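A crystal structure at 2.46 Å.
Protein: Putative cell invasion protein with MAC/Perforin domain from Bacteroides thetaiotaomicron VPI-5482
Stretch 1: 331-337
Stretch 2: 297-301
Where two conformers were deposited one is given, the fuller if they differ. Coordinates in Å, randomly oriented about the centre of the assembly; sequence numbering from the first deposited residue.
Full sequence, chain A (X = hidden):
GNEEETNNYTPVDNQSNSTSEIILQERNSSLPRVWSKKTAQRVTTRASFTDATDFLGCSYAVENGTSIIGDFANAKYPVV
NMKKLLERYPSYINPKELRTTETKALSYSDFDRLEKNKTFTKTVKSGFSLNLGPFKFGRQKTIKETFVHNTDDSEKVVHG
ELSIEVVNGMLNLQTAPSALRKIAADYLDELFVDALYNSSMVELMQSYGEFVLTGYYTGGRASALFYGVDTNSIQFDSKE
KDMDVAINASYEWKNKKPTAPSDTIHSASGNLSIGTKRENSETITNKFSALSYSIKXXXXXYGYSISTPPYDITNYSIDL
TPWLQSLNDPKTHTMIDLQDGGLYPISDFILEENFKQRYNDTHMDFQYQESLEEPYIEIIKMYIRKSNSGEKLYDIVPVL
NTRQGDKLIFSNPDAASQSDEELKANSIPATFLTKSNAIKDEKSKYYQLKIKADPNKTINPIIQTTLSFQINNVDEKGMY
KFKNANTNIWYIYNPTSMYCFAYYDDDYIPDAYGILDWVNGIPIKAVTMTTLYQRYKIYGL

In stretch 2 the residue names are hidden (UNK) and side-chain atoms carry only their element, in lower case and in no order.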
# COMPACT_ATOMS: atom_id res chain seq x y z
N LYS A 331 14.77 27.83 -1.22
CA LYS A 331 15.00 27.01 -2.41
C LYS A 331 15.62 25.65 -2.02
O LYS A 331 15.52 24.67 -2.75
CB LYS A 331 15.93 27.75 -3.39
CG LYS A 331 15.38 29.11 -3.91
CD LYS A 331 16.47 29.99 -4.53
CE LYS A 331 15.97 31.41 -4.74
NZ LYS A 331 17.06 32.32 -5.18
N THR A 332 16.27 25.62 -0.86
CA THR A 332 16.94 24.41 -0.41
C THR A 332 16.02 23.48 0.40
O THR A 332 16.45 22.43 0.87
CB THR A 332 18.16 24.75 0.43
OG1 THR A 332 17.75 25.28 1.69
CG2 THR A 332 19.04 25.77 -0.30
N HIS A 333 14.75 23.85 0.53
CA HIS A 333 13.84 23.09 1.36
C HIS A 333 13.35 21.82 0.65
O HIS A 333 13.42 21.71 -0.57
CB HIS A 333 12.69 23.99 1.79
CG HIS A 333 13.12 25.07 2.72
ND1 HIS A 333 12.23 25.86 3.41
CD2 HIS A 333 14.36 25.46 3.12
CE1 HIS A 333 12.90 26.72 4.16
NE2 HIS A 333 14.20 26.50 4.01
N THR A 334 12.91 20.84 1.43
CA THR A 334 12.40 19.61 0.84
C THR A 334 11.34 19.05 1.79
O THR A 334 11.02 19.69 2.77
CB THR A 334 13.53 18.60 0.57
OG1 THR A 334 13.02 17.52 -0.22
CG2 THR A 334 14.12 18.04 1.88
N MSE A 335 10.79 17.88 1.47
CA MSE A 335 9.85 17.23 2.38
C MSE A 335 10.61 16.72 3.61
O MSE A 335 11.56 15.97 3.46
CB MSE A 335 9.15 16.07 1.69
CG MSE A 335 8.22 15.26 2.60
SE MSE A 335 7.27 13.95 1.55
CE MSE A 335 8.03 12.30 2.21
N ILE A 336 10.17 17.10 4.82
CA ILE A 336 10.88 16.74 6.04
C ILE A 336 10.10 15.95 7.12
O ILE A 336 10.72 15.43 8.05
CB ILE A 336 11.47 17.99 6.68
CG1 ILE A 336 10.38 18.98 7.07
CG2 ILE A 336 12.47 18.61 5.75
CD1 ILE A 336 10.85 20.06 8.03
N ASP A 337 8.78 15.86 7.02
CA ASP A 337 7.97 15.12 8.01
C ASP A 337 6.56 15.03 7.48
O ASP A 337 6.23 15.67 6.48
CB ASP A 337 7.95 15.82 9.38
CG ASP A 337 7.95 14.84 10.58
OD1 ASP A 337 7.35 13.75 10.43
OD2 ASP A 337 8.52 15.17 11.66
N UNK A 297 21.01 14.92 7.30
CA UNK A 297 20.25 16.16 7.15
C UNK A 297 19.40 16.03 5.90
O UNK A 297 19.78 15.35 4.95
c UNK A 297 21.79 17.67 8.41
c UNK A 297 21.14 17.40 7.07
o UNK A 297 22.15 17.22 6.09
N UNK A 298 18.22 16.63 5.95
CA UNK A 298 17.27 16.63 4.85
C UNK A 298 17.15 18.07 4.40
O UNK A 298 16.71 18.92 5.19
c UNK A 298 16.41 13.74 4.86
c UNK A 298 15.91 16.14 5.29
c UNK A 298 14.35 14.38 6.05
c UNK A 298 15.81 14.72 5.81
N UNK A 299 17.55 18.35 3.16
CA UNK A 299 17.49 19.70 2.62
C UNK A 299 18.64 20.55 3.08
O UNK A 299 19.56 20.07 3.72
N UNK A 300 18.57 21.84 2.76
CA UNK A 300 19.65 22.79 3.08
C UNK A 300 20.90 22.47 2.31
O UNK A 300 20.86 21.76 1.31
N UNK A 301 22.03 23.00 2.78
CA UNK A 301 23.32 22.76 2.17
C UNK A 301 24.30 22.65 3.30
O UNK A 301 23.95 22.98 4.43
c UNK A 301 23.69 23.90 1.25

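Position 297 lies in a strand that begins earlier in the chain. Its side chain has three atoms, two carbons and one oxygen. The first carbon carries both the oxygen and the second carbon, so the branch is at CB. The nearest approach to stretch 1 is 8.8 Å, from CB to Thr 334 CG2, so the side chain touches nothing there. A hydroxyl and a methyl on CB fit threonine. Valine has the same shape but three carbons, so the oxygen excludes it. This is Thr 297, with chi1 in the p well. Its OG1 is hydrogen-bonded elsewhere in the structure.

Position 298 is the last strand residue of the stretch. Its side chain has four carbons and no other element. The chain forks at the second carbon, not at the first. CB points toward stretch 1 and lies 4.3 Å from Ile 336 CG2, an apolar contact. CB is also 4.3 Å from Thr 334 CG2. The forking pattern is leucine and rules out isoleucine, which has the same count but branches at CB. The residue is Leu 298, with chi1 m and chi2 t. Its CD1 lies 4.2 Å from Ile 336 CA and 4.1 Å from Met 335 O, the latter on a selenomethionine.

Position 299 has left the strand. It has no side-chain atoms at all. Its phi is 80°, a value that favours glycine. The surroundings agree. An ideal CB would point toward stretch 1 and sit 3.0 Å from Thr 332 O, which is a clash. The same CB would be 3.3 Å from Thr 334 CG2, which is tight. The residue is Gly 299. With no CB in the way, its CA comes within 3.4 Å of Thr 332 O, and its N is 3.7 Å from Thr 334 CG2.

Position 300 also has no side-chain atoms. Phi is again positive, at 66°. Here the packing is not the argument, since an ideal CB would point away and stay 4.4 Å from Thr 332 OG1. The missing atoms and the backbone angle give Gly 300. Its N donates a hydrogen bond to Thr 332 O at 2.9 Å. The angle at the hydrogen is 160°, close to straight.

Position 301 carries a single carbon, with nothing beyond CB. CB points sideways, and its nearest approach to stretch 1 is 5.2 Å, to Thr 332 CG2, too far for contact. One carbon is alanine. This is Ala 301.

The contact is small, with 255 Å² buried over both sides. One backbone hydrogen bond, from Gly 300 N to Thr 332 O, joins the two stretches. The nearest CA atoms across the contact belong to this pair, 4.7 Å apart between Thr 332 CA and Gly 300 CA. Gly 299 leaves room for that carbonyl. Further along, the backbones are wider apart, with Ile 336 CA 6.5 Å from Leu 298 CA. There the leucine side chain lies against stretch 1, with one apolar side-chain contact, Leu 298 CB to Ile 336 CG2, and with CD1 beside backbone atoms of Met 335 and Ile 336.

Stretch 2 297-301: TLGGA
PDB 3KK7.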